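Local coordinates for protein L-isoleucine-4-hydroxylase (Bacillus thuringiensis, PDB 6LNH) that catalyses the iron(II)- and 2-oxoglutarate-dependent hydroxylation of L-isoleucine to (4S)-4-hydroxy-L-isoleucine, and also oxidises several related amino acids, at residues 182-187 and 226-231; 192-195 and 201-204; 204-209 and 213-218. All coordinates share one frame; numbering follows the deposited sequence.

Overall arrangement
Contacts 2 and 3 lie next to each other, their centres about 9 Å apart, and share Gln204; the centre of contact 1 lies about 18 Å from that of contact 2 and about 15 Å from that of contact 3. Along the chain, contact 1 closes a long loop within which contact 2 and then contact 3 follow. Contact 2 pairs chain within the three-stranded antiparallel sheet, whereas contacts 1 and 3 bridge from that sheet to the seven-stranded one, through strands 176-184 and 214-218. Together they tie up parts of the two-sheet double-stranded beta-helix of 2-oxoglutarate oxygenases, which holds the iron on His170, Asp172 and His223.

Contact 1: 182-187 and 226-231; sequences MNLSNT and TPLGTE
The peptide carbonyl of Thr187 is approached over one face by Thr230, whose OG1 donates a hydrogen bond of 2.9 Å to Thr187 O from 42° out of the carbonyl plane, and so does not follow a lone pair. The bend at the oxygen is marked, with a C=O...OG1 angle of 132°. This hydroxyl gets there because OG1 stands opposite the backbone N of Thr230 and beside its carbonyl carbon (chi1 -176°); it also bonds to the backbone N of Cys232. The carbonyl has a further donor: a water donates a hydrogen bond to Thr187 O at 3.3 Å and accepts one from Glu231 N at 3.0 Å, tying the same oxygen to the next residue of the second segment. The two threonine side chains run alongside each other in the same direction, with Thr187 CB 3.8 Å from Thr230 OG1.

Here chain leaving the ends of a strand from each sheet of the double-stranded beta-helix comes together: 182-187 runs off the end of strand 176-184 in the large sheet, and 226-231 off strand 222-229 in the small one. Further back towards the strands the contact turns apolar and looser, where Leu184 CD1 meets Leu228 CD1 at 4.4 Å, methyl against methyl. Leu228 also packs on Tyr154 and Ala156 of strand 145-156. Before the chain leaves the large sheet, Met182 and Asn183 both face Asp239 in a classic beta bulge. Outside the chain, Pro211 of the second subunit packs on Thr187, and Glu231 OE2 accepts a hydrogen bond from Ser207 N of the third subunit.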
ATOM      1  N   MET C 182       5.298  -8.463  15.003  1.00 36.29           N
ATOM      2  CA  MET C 182       6.649  -8.902  14.678  1.00 33.71           C
ATOM      3  C   MET C 182       6.961  -8.841  13.189  1.00 42.28           C
ATOM      4  O   MET C 182       8.085  -8.494  12.812  1.00 38.93           O
ATOM      5  CB  MET C 182       6.871 -10.328  15.188  1.00 35.89           C
ATOM      6  CG  MET C 182       6.749 -10.456  16.696  1.00 42.57           C
ATOM      7  SD  MET C 182       7.963  -9.460  17.586  1.00 43.35           S
ATOM      8  CE  MET C 182       9.470 -10.317  17.147  1.00 41.50           C
ATOM      9  N   ASN C 183       5.993  -9.160  12.332  1.00 38.44           N
ATOM     10  CA  ASN C 183       6.222  -9.186  10.894  1.00 38.35           C
ATOM     11  C   ASN C 183       4.887  -9.311  10.181  1.00 36.05           C
ATOM     12  O   ASN C 183       3.932  -9.886  10.714  1.00 35.79           O
ATOM     13  CB  ASN C 183       7.152 -10.332  10.476  1.00 37.32           C
ATOM     14  CG  ASN C 183       7.851 -10.057   9.153  1.00 40.50           C
ATOM     15  OD1 ASN C 183       7.595  -9.041   8.506  1.00 38.87           O
ATOM     16  ND2 ASN C 183       8.737 -10.960   8.749  1.00 39.49           N
ATOM     17  N   LEU C 184       4.842  -8.768   8.967  1.00 36.46           N
ATOM     18  CA  LEU C 184       3.644  -8.797   8.140  1.00 35.06           C
ATOM     19  C   LEU C 184       4.090  -8.851   6.689  1.00 35.37           C
ATOM     20  O   LEU C 184       4.775  -7.938   6.221  1.00 36.41           O
ATOM     21  CB  LEU C 184       2.783  -7.561   8.416  1.00 37.25           C
ATOM     22  CG  LEU C 184       1.478  -7.289   7.669  1.00 41.04           C
ATOM     23  CD1 LEU C 184       0.417  -8.299   8.050  1.00 32.31           C
ATOM     24  CD2 LEU C 184       1.008  -5.872   7.973  1.00 35.35           C
ATOM     25  N   SER C 185       3.718  -9.918   5.986  1.00 35.05           N
ATOM     26  CA  SER C 185       4.042 -10.018   4.570  1.00 39.71           C
ATOM     27  C   SER C 185       3.385  -8.878   3.799  1.00 38.14           C
ATOM     28  O   SER C 185       2.318  -8.381   4.168  1.00 34.33           O
ATOM     29  CB  SER C 185       3.603 -11.374   4.013  1.00 39.50           C
ATOM     30  OG  SER C 185       2.194 -11.489   4.000  1.00 45.65           O
ATOM     31  N   ASN C 186       4.040  -8.462   2.711  1.00 35.37           N
ATOM     32  CA  ASN C 186       3.516  -7.360   1.911  1.00 42.73           C
ATOM     33  C   ASN C 186       2.257  -7.736   1.147  1.00 38.14           C
ATOM     34  O   ASN C 186       1.525  -6.841   0.710  1.00 41.11           O
ATOM     35  CB  ASN C 186       4.573  -6.872   0.918  1.00 40.00           C
ATOM     36  CG  ASN C 186       4.785  -7.840  -0.230  1.00 42.41           C
ATOM     37  OD1 ASN C 186       4.781  -9.057  -0.039  1.00 45.91           O
ATOM     38  ND2 ASN C 186       4.961  -7.306  -1.433  1.00 42.39           N
ATOM     39  N   THR C 187       1.983  -9.024   0.984  1.00 34.13           N
ATOM     40  CA  THR C 187       0.792  -9.483   0.287  1.00 43.73           C
ATOM     41  C   THR C 187      -0.422  -9.588   1.200  1.00 42.78           C
ATOM     42  O   THR C 187      -1.515  -9.904   0.720  1.00 44.75           O
ATOM     43  CB  THR C 187       1.065 -10.838  -0.370  1.00 45.97           C
ATOM     44  OG1 THR C 187       1.494 -11.773   0.627  1.00 41.63           O
ATOM     45  CG2 THR C 187       2.155 -10.702  -1.425  1.00 43.02           C
ATOM     46  N   THR C 226      -9.443  -7.631  12.663  1.00 35.97           N
ATOM     47  CA  THR C 226     -10.058  -7.937  11.384  1.00 35.94           C
ATOM     48  C   THR C 226      -9.403  -9.174  10.762  1.00 33.95           C
ATOM     49  O   THR C 226      -8.218  -9.436  10.990  1.00 35.33           O
ATOM     50  CB  THR C 226      -9.932  -6.699  10.485  1.00 41.27           C
ATOM     51  OG1 THR C 226     -10.852  -5.692  10.932  1.00 45.30           O
ATOM     52  CG2 THR C 226     -10.154  -6.994   9.007  1.00 47.03           C
ATOM     53  N   PRO C 227     -10.160  -9.973  10.003  1.00 35.02           N
ATOM     54  CA  PRO C 227      -9.572 -11.152   9.355  1.00 37.45           C
ATOM     55  C   PRO C 227      -8.397 -10.781   8.460  1.00 35.56           C
ATOM     56  O   PRO C 227      -8.277  -9.658   7.972  1.00 34.18           O
ATOM     57  CB  PRO C 227     -10.735 -11.728   8.537  1.00 34.52           C
ATOM     58  CG  PRO C 227     -11.952 -11.251   9.248  1.00 40.13           C
ATOM     59  CD  PRO C 227     -11.608  -9.876   9.736  1.00 32.19           C
ATOM     60  N   LEU C 228      -7.519 -11.757   8.252  1.00 36.35           N
ATOM     61  CA  LEU C 228      -6.348 -11.593   7.402  1.00 39.53           C
ATOM     62  C   LEU C 228      -6.602 -12.249   6.051  1.00 36.81           C
ATOM     63  O   LEU C 228      -7.024 -13.409   5.991  1.00 40.11           O
ATOM     64  CB  LEU C 228      -5.109 -12.204   8.059  1.00 35.39           C
ATOM     65  CG  LEU C 228      -3.772 -11.846   7.412  1.00 37.16           C
ATOM     66  CD1 LEU C 228      -3.421 -10.395   7.693  1.00 35.58           C
ATOM     67  CD2 LEU C 228      -2.667 -12.772   7.894  1.00 38.84           C
ATOM     68  N   GLY C 229      -6.354 -11.505   4.975  1.00 39.34           N
ATOM     69  CA  GLY C 229      -6.574 -12.004   3.634  1.00 39.96           C
ATOM     70  C   GLY C 229      -5.400 -11.705   2.725  1.00 41.54           C
ATOM     71  O   GLY C 229      -4.432 -11.041   3.107  1.00 44.33           O
ATOM     72  N   THR C 230      -5.512 -12.218   1.502  1.00 43.26           N
ATOM     73  CA  THR C 230      -4.605 -11.898   0.412  1.00 44.91           C
ATOM     74  C   THR C 230      -5.352 -12.136  -0.891  1.00 45.92           C
ATOM     75  O   THR C 230      -6.119 -13.098  -1.004  1.00 45.04           O
ATOM     76  CB  THR C 230      -3.320 -12.744   0.474  1.00 43.13           C
ATOM     77  OG1 THR C 230      -2.414 -12.334  -0.559  1.00 45.99           O
ATOM     78  CG2 THR C 230      -3.637 -14.227   0.313  1.00 39.02           C
ATOM     79  N   GLU C 231      -5.166 -11.230  -1.848  1.00 46.70           N
ATOM     80  CA  GLU C 231      -5.577 -11.462  -3.224  1.00 52.47           C
ATOM     81  C   GLU C 231      -4.434 -11.973  -4.089  1.00 50.64           C
ATOM     82  O   GLU C 231      -4.500 -11.872  -5.313  1.00 49.94           O
ATOM     83  CB  GLU C 231      -6.173 -10.181  -3.804  1.00 53.88           C
ATOM     84  CG  GLU C 231      -7.539  -9.831  -3.214  1.00 56.63           C
ATOM     85  CD  GLU C 231      -7.985  -8.437  -3.590  1.00 61.69           C
ATOM     86  OE1 GLU C 231      -7.115  -7.658  -4.031  1.00 53.22           O
ATOM     87  OE2 GLU C 231      -9.189  -8.118  -3.452  1.00 59.54           O
TER
HETATM   88  O   HOH W   1      -3.267  -8.964  -1.877  1.00 44.19           O

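Contact 2: 192-195 and 201-204; sequences DNLI and EINQ
Ile195 O is gripped by two successive backbone N-H groups of the other segment, Asn203 N at 2.8 Å and Gln204 N at 3.2 Å. The first comes in nearly along the C=O axis; the second arrives more bent and tilted from the carbonyl plane. In return Ile195 N donates to Gln204 O at 3.0 Å, an almost straight bond with an N-H...O angle of 166°, so Ile195 and Gln204 form an antiparallel hydrogen-bonded pair.

Their side chains leave the same face of the sheet, and Ile195 CB lies 3.9 Å from Gln204 CB. Beyond that the chains part: Gln204 has CG opposite its backbone N (chi1 -174°) and bends at the next bond, and its OE1 is held by Lys158 of the third subunit. Apolar contact is continued by Leu194 and Ile202, whose methyls CD2 and CG2 respectively approach to 4.2 Å at an oblique crossing; Phe163 of the third subunit packs on Ile202.

Within the bulge, Asn203 is held at both ends of its amide. OD1 accepts from Asn197 N, within the connecting loop, while ND2 donates to Glu201 OE2 at 3.2 Å, meeting that oxygen on its syn side but 32° out of the carboxylate plane.

The side chain of Ile195 lies about 4 Å from that of the iron ligand His223, which places the pairing next to the metal site. Two residues, Asn203 and Gln204, opposite one, Ile195, make a classic beta bulge, here where the loop enters the edge strand of the small sheet of the double-stranded beta-helix.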
ATOM      1  N   ASP C 192      -6.440  -5.530  10.996  1.00 28.40           N
ATOM      2  CA  ASP C 192      -6.546  -4.270  11.716  1.00 31.96           C
ATOM      3  C   ASP C 192      -7.202  -4.485  13.075  1.00 39.02           C
ATOM      4  O   ASP C 192      -8.040  -5.374  13.250  1.00 35.88           O
ATOM      5  CB  ASP C 192      -7.360  -3.256  10.910  1.00 35.34           C
ATOM      6  CG  ASP C 192      -7.018  -3.269   9.432  1.00 42.53           C
ATOM      7  OD1 ASP C 192      -5.816  -3.195   9.092  1.00 41.91           O
ATOM      8  OD2 ASP C 192      -7.953  -3.351   8.608  1.00 44.51           O
ATOM      9  N   ASN C 193      -6.808  -3.663  14.041  1.00 39.25           N
ATOM     10  CA  ASN C 193      -7.315  -3.754  15.401  1.00 37.19           C
ATOM     11  C   ASN C 193      -8.409  -2.718  15.619  1.00 37.27           C
ATOM     12  O   ASN C 193      -8.259  -1.556  15.225  1.00 35.87           O
ATOM     13  CB  ASN C 193      -6.184  -3.559  16.411  1.00 38.28           C
ATOM     14  CG  ASN C 193      -5.120  -4.632  16.303  1.00 37.22           C
ATOM     15  OD1 ASN C 193      -4.063  -4.417  15.711  1.00 39.13           O
ATOM     16  ND2 ASN C 193      -5.398  -5.802  16.871  1.00 40.70           N
ATOM     17  N   LEU C 194      -9.507  -3.144  16.235  1.00 37.25           N
ATOM     18  CA  LEU C 194     -10.646  -2.285  16.522  1.00 36.81           C
ATOM     19  C   LEU C 194     -10.829  -2.158  18.027  1.00 39.30           C
ATOM     20  O   LEU C 194     -10.629  -3.125  18.767  1.00 38.29           O
ATOM     21  CB  LEU C 194     -11.925  -2.836  15.890  1.00 35.64           C
ATOM     22  CG  LEU C 194     -11.819  -3.169  14.404  1.00 38.85           C
ATOM     23  CD1 LEU C 194     -13.122  -3.748  13.901  1.00 38.91           C
ATOM     24  CD2 LEU C 194     -11.436  -1.935  13.605  1.00 33.91           C
ATOM     25  N   ILE C 195     -11.205  -0.964  18.476  1.00 42.50           N
ATOM     26  CA  ILE C 195     -11.548  -0.711  19.870  1.00 42.27           C
ATOM     27  C   ILE C 195     -12.996  -0.251  19.932  1.00 40.72           C
ATOM     28  O   ILE C 195     -13.399   0.652  19.187  1.00 44.14           O
ATOM     29  CB  ILE C 195     -10.622   0.334  20.518  1.00 42.05           C
ATOM     30  CG1 ILE C 195      -9.155  -0.042  20.310  1.00 37.80           C
ATOM     31  CG2 ILE C 195     -10.933   0.460  22.006  1.00 45.40           C
ATOM     32  CD1 ILE C 195      -8.762  -1.351  20.958  1.00 43.76           C
ATOM     33  N   GLU C 201     -20.738   0.249  18.562  1.00 57.92           N
ATOM     34  CA  GLU C 201     -20.002   1.257  17.759  1.00 62.64           C
ATOM     35  C   GLU C 201     -18.492   1.028  17.841  1.00 57.95           C
ATOM     36  O   GLU C 201     -18.011   0.618  18.908  1.00 56.95           O
ATOM     37  CB  GLU C 201     -20.311   2.655  18.291  1.00 64.94           C
ATOM     38  CG  GLU C 201     -20.340   2.717  19.808  1.00 68.62           C
ATOM     39  CD  GLU C 201     -19.498   3.814  20.438  1.00 74.96           C
ATOM     40  OE1 GLU C 201     -18.900   4.606  19.687  1.00 67.78           O
ATOM     41  OE2 GLU C 201     -19.442   3.871  21.681  1.00 75.06           O
ATOM     42  N   ILE C 202     -17.791   1.294  16.737  1.00 54.54           N
ATOM     43  CA  ILE C 202     -16.304   1.200  16.696  1.00 50.34           C
ATOM     44  C   ILE C 202     -15.786   2.589  17.075  1.00 52.61           C
ATOM     45  O   ILE C 202     -16.156   3.556  16.391  1.00 53.28           O
ATOM     46  CB  ILE C 202     -15.821   0.755  15.303  1.00 45.85           C
ATOM     47  CG1 ILE C 202     -16.504  -0.540  14.862  1.00 48.00           C
ATOM     48  CG2 ILE C 202     -14.308   0.631  15.273  1.00 42.66           C
ATOM     49  CD1 ILE C 202     -16.408  -1.658  15.868  1.00 40.17           C
ATOM     50  N   ASN C 203     -14.982   2.679  18.136  1.00 47.80           N
ATOM     51  CA  ASN C 203     -14.491   3.997  18.617  1.00 46.30           C
ATOM     52  C   ASN C 203     -13.108   4.306  18.043  1.00 46.09           C
ATOM     53  O   ASN C 203     -12.855   5.480  17.740  1.00 45.47           O
ATOM     54  CB  ASN C 203     -14.466   4.054  20.145  1.00 50.85           C
ATOM     55  CG  ASN C 203     -15.833   3.851  20.757  1.00 58.10           C
ATOM     56  OD1 ASN C 203     -16.267   2.723  20.963  1.00 55.74           O
ATOM     57  ND2 ASN C 203     -16.517   4.943  21.049  1.00 63.01           N
ATOM     58  N   GLN C 204     -12.250   3.295  17.910  1.00 41.23           N
ATOM     59  CA  GLN C 204     -10.877   3.551  17.410  1.00 42.22           C
ATOM     60  C   GLN C 204     -10.460   2.466  16.414  1.00 44.29           C
ATOM     61  O   GLN C 204     -10.869   1.309  16.587  1.00 39.20           O
ATOM     62  CB  GLN C 204      -9.906   3.640  18.587  1.00 42.27           C
ATOM     63  CG  GLN C 204      -8.495   4.042  18.191  1.00 48.82           C
ATOM     64  CD  GLN C 204      -8.361   5.519  17.910  1.00 54.99           C
ATOM     65  OE1 GLN C 204      -7.282   6.013  17.593  1.00 52.15           O
ATOM     66  NE2 GLN C 204      -9.464   6.239  18.025  1.00 55.37           N
TER

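Contact 3: 204-209 and 213-218; sequences QFISLK and ETLVFG
Glu213 and Lys209 supply the polar link: the backbone N of Lys209 donates to Glu213 OE1, which it meets end-on to the C-O bond. As modelled, Lys209 N lies 2.5 Å from Glu213 OE1, a length too short to be trusted exactly. The bond is bent, with an N-H...O angle of 147°. Glu213 reaches that far because its chain is extended beyond CG, and the same OE1 receives a weak bond from the backbone N of Glu210. The carboxylate oxygen thus faces two consecutive amides at the start of the turn 210-212, just before Glu213 in the chain.

No backbone pairing joins 204-209 to 213-218, although the touching parts run roughly antiparallel, their directions 158° apart. The reason is the fold: strand 204-206 edges the small sheet of the double-stranded beta-helix and strand 214-218 lies in the large one, so the chain passes between sheets here and side chains fill the interval.

Packing does that filling. Leu208 and Glu213 run alongside each other, pointing opposite ways: Leu208 CD1 sets a methyl against a backbone carbonyl, 3.9 Å from Glu213 O, and its other methyl, CD2, lies 4.2 Å from Glu213 CB. Deeper in, the contact is purely apolar, and Ile206 CD1 meets Leu215 CD1 at 3.9 Å, two branch ends touching across the interior. Leu215 packs against Asn193 of strand 189-196 as well, and its side chain lies about 6 Å from that of the iron ligand His223. Phe217, further along the same strand, stacks its ring on the ring of His223. Ile189 of the third subunit packs on both Phe205 and Ser207.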
ATOM      1  N   GLN C 204     -12.250   3.295  17.910  1.00 41.23           N
ATOM      2  CA  GLN C 204     -10.877   3.551  17.410  1.00 42.22           C
ATOM      3  C   GLN C 204     -10.460   2.466  16.414  1.00 44.29           C
ATOM      4  O   GLN C 204     -10.869   1.309  16.587  1.00 39.20           O
ATOM      5  CB  GLN C 204      -9.906   3.640  18.587  1.00 42.27           C
ATOM      6  CG  GLN C 204      -8.495   4.042  18.191  1.00 48.82           C
ATOM      7  CD  GLN C 204      -8.361   5.519  17.910  1.00 54.99           C
ATOM      8  OE1 GLN C 204      -7.282   6.013  17.593  1.00 52.15           O
ATOM      9  NE2 GLN C 204      -9.464   6.239  18.025  1.00 55.37           N
ATOM     10  N   PHE C 205      -9.679   2.862  15.405  1.00 41.29           N
ATOM     11  CA  PHE C 205      -9.156   1.941  14.365  1.00 41.37           C
ATOM     12  C   PHE C 205      -7.628   2.030  14.389  1.00 44.12           C
ATOM     13  O   PHE C 205      -7.089   3.113  14.126  1.00 48.88           O
ATOM     14  CB  PHE C 205      -9.713   2.317  12.991  1.00 40.47           C
ATOM     15  CG  PHE C 205      -9.266   1.430  11.858  1.00 40.23           C
ATOM     16  CD1 PHE C 205      -7.965   1.481  11.389  1.00 33.68           C
ATOM     17  CD2 PHE C 205     -10.150   0.552  11.253  1.00 36.36           C
ATOM     18  CE1 PHE C 205      -7.558   0.667  10.346  1.00 39.11           C
ATOM     19  CE2 PHE C 205      -9.741  -0.261  10.210  1.00 35.84           C
ATOM     20  CZ  PHE C 205      -8.446  -0.201   9.757  1.00 38.98           C
ATOM     21  N   ILE C 206      -6.961   0.923  14.713  1.00 44.04           N
ATOM     22  CA  ILE C 206      -5.471   0.916  14.791  1.00 44.28           C
ATOM     23  C   ILE C 206      -4.922  -0.131  13.822  1.00 44.54           C
ATOM     24  O   ILE C 206      -5.351  -1.292  13.898  1.00 39.86           O
ATOM     25  CB  ILE C 206      -5.003   0.656  16.237  1.00 46.64           C
ATOM     26  CG1 ILE C 206      -5.569   1.693  17.208  1.00 48.60           C
ATOM     27  CG2 ILE C 206      -3.487   0.590  16.307  1.00 44.09           C
ATOM     28  CD1 ILE C 206      -6.090   1.103  18.493  1.00 51.13           C
ATOM     29  N   SER C 207      -4.009   0.283  12.942  1.00 46.34           N
ATOM     30  CA  SER C 207      -3.390  -0.650  11.969  1.00 46.26           C
ATOM     31  C   SER C 207      -1.897  -0.782  12.279  1.00 45.58           C
ATOM     32  O   SER C 207      -1.163   0.186  12.037  1.00 49.79           O
ATOM     33  CB  SER C 207      -3.610  -0.182  10.560  1.00 41.84           C
ATOM     34  OG  SER C 207      -3.031  -1.089   9.639  1.00 41.61           O
ATOM     35  N   LEU C 208      -1.481  -1.925  12.824  1.00 44.67           N
ATOM     36  CA  LEU C 208      -0.041  -2.140  13.114  1.00 44.37           C
ATOM     37  C   LEU C 208       0.650  -2.416  11.778  1.00 45.40           C
ATOM     38  O   LEU C 208       0.305  -3.420  11.138  1.00 46.83           O
ATOM     39  CB  LEU C 208       0.105  -3.310  14.091  1.00 40.31           C
ATOM     40  CG  LEU C 208      -0.659  -3.154  15.405  1.00 45.68           C
ATOM     41  CD1 LEU C 208      -0.212  -4.186  16.425  1.00 39.59           C
ATOM     42  CD2 LEU C 208      -0.496  -1.752  15.963  1.00 45.68           C
ATOM     43  N   LYS C 209       1.567  -1.534  11.372  1.00 46.79           N
ATOM     44  CA  LYS C 209       2.255  -1.676  10.062  1.00 49.28           C
ATOM     45  C   LYS C 209       3.710  -2.115  10.250  1.00 49.50           C
ATOM     46  O   LYS C 209       4.015  -3.261   9.889  1.00 46.35           O
ATOM     47  CB  LYS C 209       2.170  -0.372   9.265  1.00 49.06           C
ATOM     48  CG  LYS C 209       2.435  -0.507   7.771  1.00 58.20           C
ATOM     49  CD  LYS C 209       3.141   0.693   7.183  1.00 65.66           C
ATOM     50  CE  LYS C 209       3.948   0.361   5.946  1.00 67.18           C
ATOM     51  NZ  LYS C 209       3.953   1.486   4.981  1.00 84.05           N
ATOM     52  N   GLU C 213       5.499  -2.506  16.457  1.00 41.90           N
ATOM     53  CA  GLU C 213       4.382  -1.581  16.779  1.00 45.08           C
ATOM     54  C   GLU C 213       3.574  -2.305  17.858  1.00 41.95           C
ATOM     55  O   GLU C 213       3.376  -3.526  17.733  1.00 39.27           O
ATOM     56  CB  GLU C 213       3.596  -1.177  15.533  1.00 49.45           C
ATOM     57  CG  GLU C 213       4.159   0.063  14.864  1.00 52.96           C
ATOM     58  CD  GLU C 213       3.270   0.705  13.815  1.00 59.33           C
ATOM     59  OE1 GLU C 213       2.959   0.033  12.817  1.00 55.31           O
ATOM     60  OE2 GLU C 213       2.899   1.878  13.999  1.00 66.64           O
ATOM     61  N   THR C 214       3.091  -1.575  18.853  1.00 39.78           N
ATOM     62  CA  THR C 214       2.512  -2.258  20.001  1.00 37.10           C
ATOM     63  C   THR C 214       1.160  -1.665  20.373  1.00 42.18           C
ATOM     64  O   THR C 214       0.955  -0.450  20.289  1.00 39.02           O
ATOM     65  CB  THR C 214       3.481  -2.189  21.199  1.00 35.53           C
ATOM     66  OG1 THR C 214       4.656  -2.954  20.903  1.00 40.47           O
ATOM     67  CG2 THR C 214       2.841  -2.734  22.467  1.00 39.52           C
ATOM     68  N   LEU C 215       0.244  -2.540  20.788  1.00 32.92           N
ATOM     69  CA  LEU C 215      -1.076  -2.167  21.275  1.00 39.74           C
ATOM     70  C   LEU C 215      -1.344  -2.936  22.560  1.00 39.65           C
ATOM     71  O   LEU C 215      -1.193  -4.162  22.595  1.00 36.38           O
ATOM     72  CB  LEU C 215      -2.159  -2.480  20.240  1.00 38.73           C
ATOM     73  CG  LEU C 215      -3.527  -1.816  20.388  1.00 39.86           C
ATOM     74  CD1 LEU C 215      -4.440  -2.376  19.318  1.00 44.42           C
ATOM     75  CD2 LEU C 215      -4.121  -2.033  21.773  1.00 47.69           C
ATOM     76  N   VAL C 216      -1.721  -2.219  23.616  1.00 35.94           N
ATOM     77  CA  VAL C 216      -2.013  -2.816  24.915  1.00 39.75           C
ATOM     78  C   VAL C 216      -3.517  -2.728  25.174  1.00 40.77           C
ATOM     79  O   VAL C 216      -4.137  -1.685  24.935  1.00 41.26           O
ATOM     80  CB  VAL C 216      -1.177  -2.153  26.027  1.00 37.22           C
ATOM     81  CG1 VAL C 216       0.255  -1.966  25.546  1.00 37.42           C
ATOM     82  CG2 VAL C 216      -1.750  -0.828  26.454  1.00 44.02           C
ATOM     83  N   PHE C 217      -4.109  -3.841  25.605  1.00 33.13           N
ATOM     84  CA  PHE C 217      -5.540  -3.932  25.871  1.00 39.06           C
ATOM     85  C   PHE C 217      -5.815  -4.142  27.354  1.00 40.89           C
ATOM     86  O   PHE C 217      -5.139  -4.936  28.014  1.00 34.62           O
ATOM     87  CB  PHE C 217      -6.198  -5.089  25.114  1.00 36.08           C
ATOM     88  CG  PHE C 217      -5.969  -5.079  23.635  1.00 36.76           C
ATOM     89  CD1 PHE C 217      -6.449  -4.048  22.845  1.00 42.63           C
ATOM     90  CD2 PHE C 217      -5.316  -6.136  23.024  1.00 37.60           C
ATOM     91  CE1 PHE C 217      -6.255  -4.060  21.476  1.00 45.36           C
ATOM     92  CE2 PHE C 217      -5.116  -6.153  21.660  1.00 39.85           C
ATOM     93  CZ  PHE C 217      -5.585  -5.115  20.884  1.00 44.63           C
ATOM     94  N   GLY C 218      -6.827  -3.441  27.864  1.00 41.53           N
ATOM     95  CA  GLY C 218      -7.453  -3.782  29.120  1.00 38.77           C
ATOM     96  C   GLY C 218      -8.844  -4.351  28.872  1.00 37.91           C
ATOM     97  O   GLY C 218      -9.315  -4.452  27.742  1.00 36.64           O
TER